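Long-range contacts in laccase (Uncultured bacterium, PDB 4F7K), which probably oxidises phenolic substrates with reduction of oxygen to water, as a bacterial laccase of the multicopper oxidase family: residues V129-I134 and R180-R185; E202-K207 and I235-I240. One frame throughout, in Å; residues are numbered along the deposited sequence.

Interaction 1: residues V129-I134 and R180-R185; sequences VDHDLI and RGDRVR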
loop_
_atom_site.group_PDB
_atom_site.type_symbol
_atom_site.label_atom_id
_atom_site.label_comp_id
_atom_site.label_asym_id
_atom_site.label_seq_id
_atom_site.Cartn_x
_atom_site.Cartn_y
_atom_site.Cartn_z
ATOM N N VAL A 129 -5.236 -13.366 17.305
ATOM C CA VAL A 129 -6.254 -12.336 17.206
ATOM C C VAL A 129 -7.561 -12.993 16.890
ATOM O O VAL A 129 -7.584 -14.100 16.344
ATOM C CB VAL A 129 -5.906 -11.220 16.155
ATOM C CG1 VAL A 129 -4.654 -10.459 16.559
ATOM C CG2 VAL A 129 -5.731 -11.801 14.756
ATOM N N ASP A 130 -8.649 -12.311 17.240
ATOM C CA ASP A 130 -10.002 -12.771 16.896
ATOM C C ASP A 130 -10.444 -12.438 15.467
ATOM O O ASP A 130 -11.147 -13.219 14.848
ATOM C CB ASP A 130 -11.024 -12.241 17.904
ATOM C CG ASP A 130 -10.740 -12.714 19.299
ATOM O OD1 ASP A 130 -10.583 -13.945 19.481
ATOM O OD2 ASP A 130 -10.671 -11.863 20.208
ATOM N N HIS A 131 -10.044 -11.279 14.955
ATOM C CA HIS A 131 -10.397 -10.877 13.585
ATOM C C HIS A 131 -9.228 -10.175 12.934
ATOM O O HIS A 131 -8.534 -9.377 13.565
ATOM C CB HIS A 131 -11.602 -9.940 13.565
ATOM C CG HIS A 131 -12.852 -10.540 14.126
ATOM N ND1 HIS A 131 -13.229 -10.380 15.443
ATOM C CD2 HIS A 131 -13.806 -11.309 13.551
ATOM C CE1 HIS A 131 -14.369 -11.011 15.651
ATOM N NE2 HIS A 131 -14.737 -11.592 14.521
ATOM N N ASP A 132 -9.032 -10.483 11.661
ATOM C CA ASP A 132 -7.959 -9.951 10.865
ATOM C C ASP A 132 -8.618 -9.221 9.699
ATOM O O ASP A 132 -9.066 -9.853 8.743
ATOM C CB ASP A 132 -7.072 -11.115 10.398
ATOM C CG ASP A 132 -5.853 -10.663 9.597
ATOM O OD1 ASP A 132 -5.838 -9.520 9.034
ATOM O OD2 ASP A 132 -4.905 -11.485 9.512
ATOM N N LEU A 133 -8.662 -7.887 9.796
ATOM C CA LEU A 133 -9.394 -7.038 8.839
ATOM C C LEU A 133 -8.452 -6.146 8.042
ATOM O O LEU A 133 -7.425 -5.693 8.559
ATOM C CB LEU A 133 -10.444 -6.164 9.553
ATOM C CG LEU A 133 -11.314 -6.923 10.572
ATOM C CD1 LEU A 133 -12.064 -6.001 11.547
ATOM C CD2 LEU A 133 -12.273 -7.925 9.899
ATOM N N ILE A 134 -8.808 -5.911 6.778
ATOM C CA ILE A 134 -8.013 -5.077 5.892
ATOM C C ILE A 134 -8.758 -3.766 5.691
ATOM O O ILE A 134 -9.943 -3.782 5.386
ATOM C CB ILE A 134 -7.796 -5.804 4.543
ATOM C CG1 ILE A 134 -6.854 -7.010 4.725
ATOM C CG2 ILE A 134 -7.317 -4.845 3.442
ATOM C CD1 ILE A 134 -6.977 -8.078 3.629
ATOM N N ARG A 180 -16.983 -6.470 21.726
ATOM C CA ARG A 180 -16.216 -5.729 22.724
ATOM C C ARG A 180 -15.355 -6.727 23.502
ATOM O O ARG A 180 -15.868 -7.719 24.025
ATOM C CB ARG A 180 -17.183 -4.998 23.655
ATOM C CG ARG A 180 -16.547 -4.126 24.726
ATOM C CD ARG A 180 -17.571 -3.817 25.812
ATOM N NE ARG A 180 -17.726 -4.939 26.739
ATOM C CZ ARG A 180 -18.756 -5.111 27.567
ATOM N NH1 ARG A 180 -19.756 -4.240 27.597
ATOM N NH2 ARG A 180 -18.787 -6.168 28.363
ATOM N N GLY A 181 -14.051 -6.478 23.562
ATOM C CA GLY A 181 -13.122 -7.450 24.137
ATOM C C GLY A 181 -12.419 -8.331 23.109
ATOM O O GLY A 181 -11.493 -9.057 23.451
ATOM N N ASP A 182 -12.845 -8.286 21.847
ATOM C CA ASP A 182 -12.097 -8.966 20.779
ATOM C C ASP A 182 -10.737 -8.334 20.572
ATOM O O ASP A 182 -10.568 -7.129 20.772
ATOM C CB ASP A 182 -12.846 -8.949 19.447
ATOM C CG ASP A 182 -13.925 -10.011 19.368
ATOM O OD1 ASP A 182 -13.914 -10.939 20.205
ATOM O OD2 ASP A 182 -14.797 -9.903 18.475
ATOM N N ARG A 183 -9.761 -9.150 20.197
ATOM C CA ARG A 183 -8.478 -8.632 19.756
ATOM C C ARG A 183 -8.472 -8.593 18.243
ATOM O O ARG A 183 -8.599 -9.632 17.603
ATOM C CB ARG A 183 -7.326 -9.510 20.235
ATOM C CG ARG A 183 -5.976 -8.979 19.752
ATOM C CD ARG A 183 -4.853 -9.405 20.644
ATOM N NE ARG A 183 -4.780 -8.593 21.847
ATOM C CZ ARG A 183 -3.825 -8.706 22.759
ATOM N NH1 ARG A 183 -2.860 -9.601 22.610
ATOM N NH2 ARG A 183 -3.839 -7.917 23.818
ATOM N N VAL A 184 -8.319 -7.402 17.668
ATOM C CA VAL A 184 -8.319 -7.285 16.206
ATOM C C VAL A 184 -6.969 -6.922 15.630
ATOM O O VAL A 184 -6.265 -6.086 16.179
ATOM C CB VAL A 184 -9.387 -6.284 15.683
ATOM C CG1 VAL A 184 -10.770 -6.714 16.120
ATOM C CG2 VAL A 184 -9.073 -4.838 16.125
ATOM N N ARG A 185 -6.620 -7.561 14.516
ATOM C CA ARG A 185 -5.546 -7.094 13.643
ATOM C C ARG A 185 -6.151 -6.220 12.527
ATOM O O ARG A 185 -7.044 -6.655 11.823
ATOM C CB ARG A 185 -4.765 -8.279 13.062
ATOM C CG ARG A 185 -3.511 -7.871 12.288
ATOM C CD ARG A 185 -2.758 -9.082 11.785
ATOM N NE ARG A 185 -1.499 -8.709 11.124
ATOM C CZ ARG A 185 -0.469 -9.546 10.930
ATOM N NH1 ARG A 185 -0.563 -10.809 11.325
ATOM N NH2 ARG A 185 0.645 -9.134 10.314
#
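The imidazole of H131 meets the D182 carboxylate at its edge: OD2 of D182 lies near the ring plane, 3.1 Å from CE1, with the two flat groups turned 54° apart, while CG1 of V184 approaches the ring obliquely. D182 OD2 takes its hydrogen bond from the backbone N of R179. The D132 carboxylate and R185 guanidinium are almost parallel, 9° apart; the side chains run side by side, with D132 OD2 3.9 Å from R185 CD, but the charged groups are not in contact. D132 pairs with R187, and R185 with D234 and E123. D130 OD2 accepts the backbone N-H of R183 at 2.9 Å, on the anti side of the carboxylate, and also salt-bridges R270, which probably offsets the repulsion from D182 OD1, 3.4 Å from that oxygen. An alanine in place of D130 would probably leave the R183 N-H and the R270 guanidinium without this carboxylate. R183 O receives D130 N at 2.7 Å and, weakly, H131 N. R185 N bonds H131 O at 2.8 Å, and L133 N bonds R185 O at 2.9 Å. This alternation marks neighbouring parallel strands, here in a mixed sheet consistent with the cupredoxin-like β-sandwich of multicopper oxidases.

Interaction 2: residues E202-K207 and I235-I240; sequences EGVEGK and IIADVI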
loop_
_atom_site.group_PDB
_atom_site.type_symbol
_atom_site.label_atom_id
_atom_site.label_comp_id
_atom_site.label_asym_id
_atom_site.label_seq_id
_atom_site.Cartn_x
_atom_site.Cartn_y
_atom_site.Cartn_z
ATOM N N GLU A 202 -10.270 5.088 16.712
ATOM C CA GLU A 202 -11.113 5.230 17.912
ATOM C C GLU A 202 -11.756 3.916 18.320
ATOM O O GLU A 202 -11.991 3.059 17.473
ATOM C CB GLU A 202 -12.167 6.307 17.701
ATOM C CG GLU A 202 -11.540 7.692 17.561
ATOM C CD GLU A 202 -12.548 8.786 17.401
ATOM O OE1 GLU A 202 -13.770 8.516 17.469
ATOM O OE2 GLU A 202 -12.106 9.932 17.205
ATOM N N GLY A 203 -11.992 3.754 19.629
ATOM C CA GLY A 203 -12.670 2.567 20.179
ATOM C C GLY A 203 -11.799 1.344 20.380
ATOM O O GLY A 203 -12.294 0.279 20.721
ATOM N N VAL A 204 -10.500 1.486 20.158
ATOM C CA VAL A 204 -9.585 0.373 20.332
ATOM C C VAL A 204 -8.336 0.845 21.037
ATOM O O VAL A 204 -8.023 2.039 21.030
ATOM C CB VAL A 204 -9.142 -0.304 18.994
ATOM C CG1 VAL A 204 -10.311 -0.953 18.292
ATOM C CG2 VAL A 204 -8.422 0.687 18.097
ATOM N N GLU A 205 -7.613 -0.116 21.606
ATOM C CA GLU A 205 -6.353 0.152 22.286
ATOM C C GLU A 205 -5.318 -0.910 21.936
ATOM O O GLU A 205 -5.567 -2.116 22.063
ATOM C CB GLU A 205 -6.554 0.198 23.810
ATOM C CG GLU A 205 -5.467 0.953 24.559
ATOM C CD GLU A 205 -5.840 1.239 26.002
ATOM O OE1 GLU A 205 -6.235 0.295 26.721
ATOM O OE2 GLU A 205 -5.725 2.412 26.418
ATOM N N GLY A 206 -4.150 -0.448 21.510
ATOM C CA GLY A 206 -3.072 -1.340 21.129
ATOM C C GLY A 206 -1.992 -0.555 20.433
ATOM O O GLY A 206 -1.748 0.605 20.788
ATOM N N LYS A 207 -1.374 -1.165 19.418
ATOM C CA LYS A 207 -0.112 -0.660 18.876
ATOM C C LYS A 207 0.120 -0.958 17.406
ATOM O O LYS A 207 -0.250 -2.028 16.912
ATOM C CB LYS A 207 1.077 -1.259 19.648
ATOM C CG LYS A 207 1.036 -1.130 21.158
ATOM C CD LYS A 207 1.365 0.277 21.655
ATOM C CE LYS A 207 1.105 0.360 23.189
ATOM N NZ LYS A 207 -0.290 0.884 23.471
ATOM N N ILE A 235 -1.909 -2.784 12.723
ATOM C CA ILE A 235 -2.241 -2.453 14.089
ATOM C C ILE A 235 -2.859 -3.665 14.776
ATOM O O ILE A 235 -3.772 -4.303 14.253
ATOM C CB ILE A 235 -3.177 -1.236 14.168
ATOM C CG1 ILE A 235 -2.353 0.046 13.956
ATOM C CG2 ILE A 235 -3.924 -1.183 15.507
ATOM C CD1 ILE A 235 -3.072 1.157 13.345
ATOM N N ILE A 236 -2.328 -4.009 15.952
ATOM C CA ILE A 236 -3.055 -4.949 16.753
ATOM C C ILE A 236 -3.575 -4.192 17.960
ATOM O O ILE A 236 -2.842 -3.449 18.605
ATOM C CB ILE A 236 -2.195 -6.175 17.113
ATOM C CG1 ILE A 236 -1.949 -6.995 15.834
ATOM C CG2 ILE A 236 -2.875 -6.997 18.190
ATOM C CD1 ILE A 236 -0.733 -7.954 15.948
ATOM N N ALA A 237 -4.850 -4.383 18.256
ATOM C CA ALA A 237 -5.479 -3.666 19.329
ATOM C C ALA A 237 -6.659 -4.458 19.853
ATOM O O ALA A 237 -7.158 -5.374 19.187
ATOM C CB ALA A 237 -5.917 -2.276 18.855
ATOM N N ASP A 238 -7.071 -4.112 21.072
ATOM C CA ASP A 238 -8.217 -4.720 21.717
ATOM C C ASP A 238 -9.385 -3.764 21.590
ATOM O O ASP A 238 -9.215 -2.535 21.701
ATOM C CB ASP A 238 -7.916 -4.968 23.200
ATOM C CG ASP A 238 -6.788 -5.986 23.420
ATOM O OD1 ASP A 238 -6.835 -7.091 22.835
ATOM O OD2 ASP A 238 -5.854 -5.675 24.197
ATOM N N VAL A 239 -10.570 -4.320 21.364
ATOM C CA VAL A 239 -11.780 -3.515 21.273
ATOM C C VAL A 239 -12.213 -3.124 22.681
ATOM O O VAL A 239 -12.648 -3.987 23.470
ATOM C CB VAL A 239 -12.904 -4.274 20.571
ATOM C CG1 VAL A 239 -14.142 -3.397 20.465
ATOM C CG2 VAL A 239 -12.435 -4.760 19.192
ATOM N N ILE A 240 -12.096 -1.839 23.015
ATOM C CA ILE A 240 -12.301 -1.457 24.426
ATOM C C ILE A 240 -13.712 -1.013 24.820
ATOM O O ILE A 240 -13.986 -0.855 26.005
ATOM C CB ILE A 240 -11.209 -0.482 24.998
ATOM C CG1 ILE A 240 -11.131 0.818 24.211
ATOM C CG2 ILE A 240 -9.844 -1.155 25.051
ATOM C CD1 ILE A 240 -10.153 1.818 24.833
#
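I240 has CG1 set between its backbone N and carbonyl carbon (chi1 59°), which puts that methylene 3.7 Å from G203 O, while CG2, anti to the carbonyl carbon, reaches E205 CB at 3.8 Å. In V204, CG1 anti to the carbonyl carbon (chi1 -65°) lies beside D238 O and V239 CA. V204 CB packs 3.8 Å from A237 CB, with CG2 also close to that methyl. These contacts belong to an antiparallel β-ladder and its end, between strands 204-211 and 232-239, part of a mixed sheet consistent with a cupredoxin-like domain. E205 and D238 form a hydrogen-bonded pair: D238 N gives to E205 O at 2.7 Å, and E205 N gives to D238 O at 2.9 Å. K207 and I236 repeat the pattern, K207 N lying 2.8 Å from I236 O, with I236 N returning a bond to K207 O. Beyond the end of strand 232-239, I240 N bonds G203 O. V204 with V239 and G206 with A237 are the non-hydrogen-bonded pairs between. At G206 the backbones come very close, its CA 3.8 Å from A237 CA; with the backbone as it stands, a β-carbon would run into I236 O and A237 CA, a likely reason for the glycine. V204 and V239 share a face that is backed by I245 of strand 245-249. E205, K207 and D238 stand on the other face, where D238 pairs with R183 and K207 with E221. The K207 chain also folds back, and NZ gives G206 O a hydrogen bond of 3.1 Å from above the carbonyl plane.

In the fold
Interactions 1 and 2 are two seams of one six-stranded sheet, their centres about 9 Å apart. Strands 183-190 and 232-239 are direct neighbours in it, so the order 131-140, 183-190, 232-239, 204-211 runs through both contacts. V184 N lies 2.8 Å from A237 O, a probable hydrogen bond continuing the backbone network. On the face that carries K207 and E205, R183 NE and D238 OD1 form a salt bridge of 2.7 Å. Near the C-terminal end of strand 232-239, V239 CG1 packs 3.9 Å from R180 CA. Both are strand pairings, probably within one cupredoxin-like domain; three-domain laccases usually hold copper in the first and third domains, so these contacts probably lie away from it.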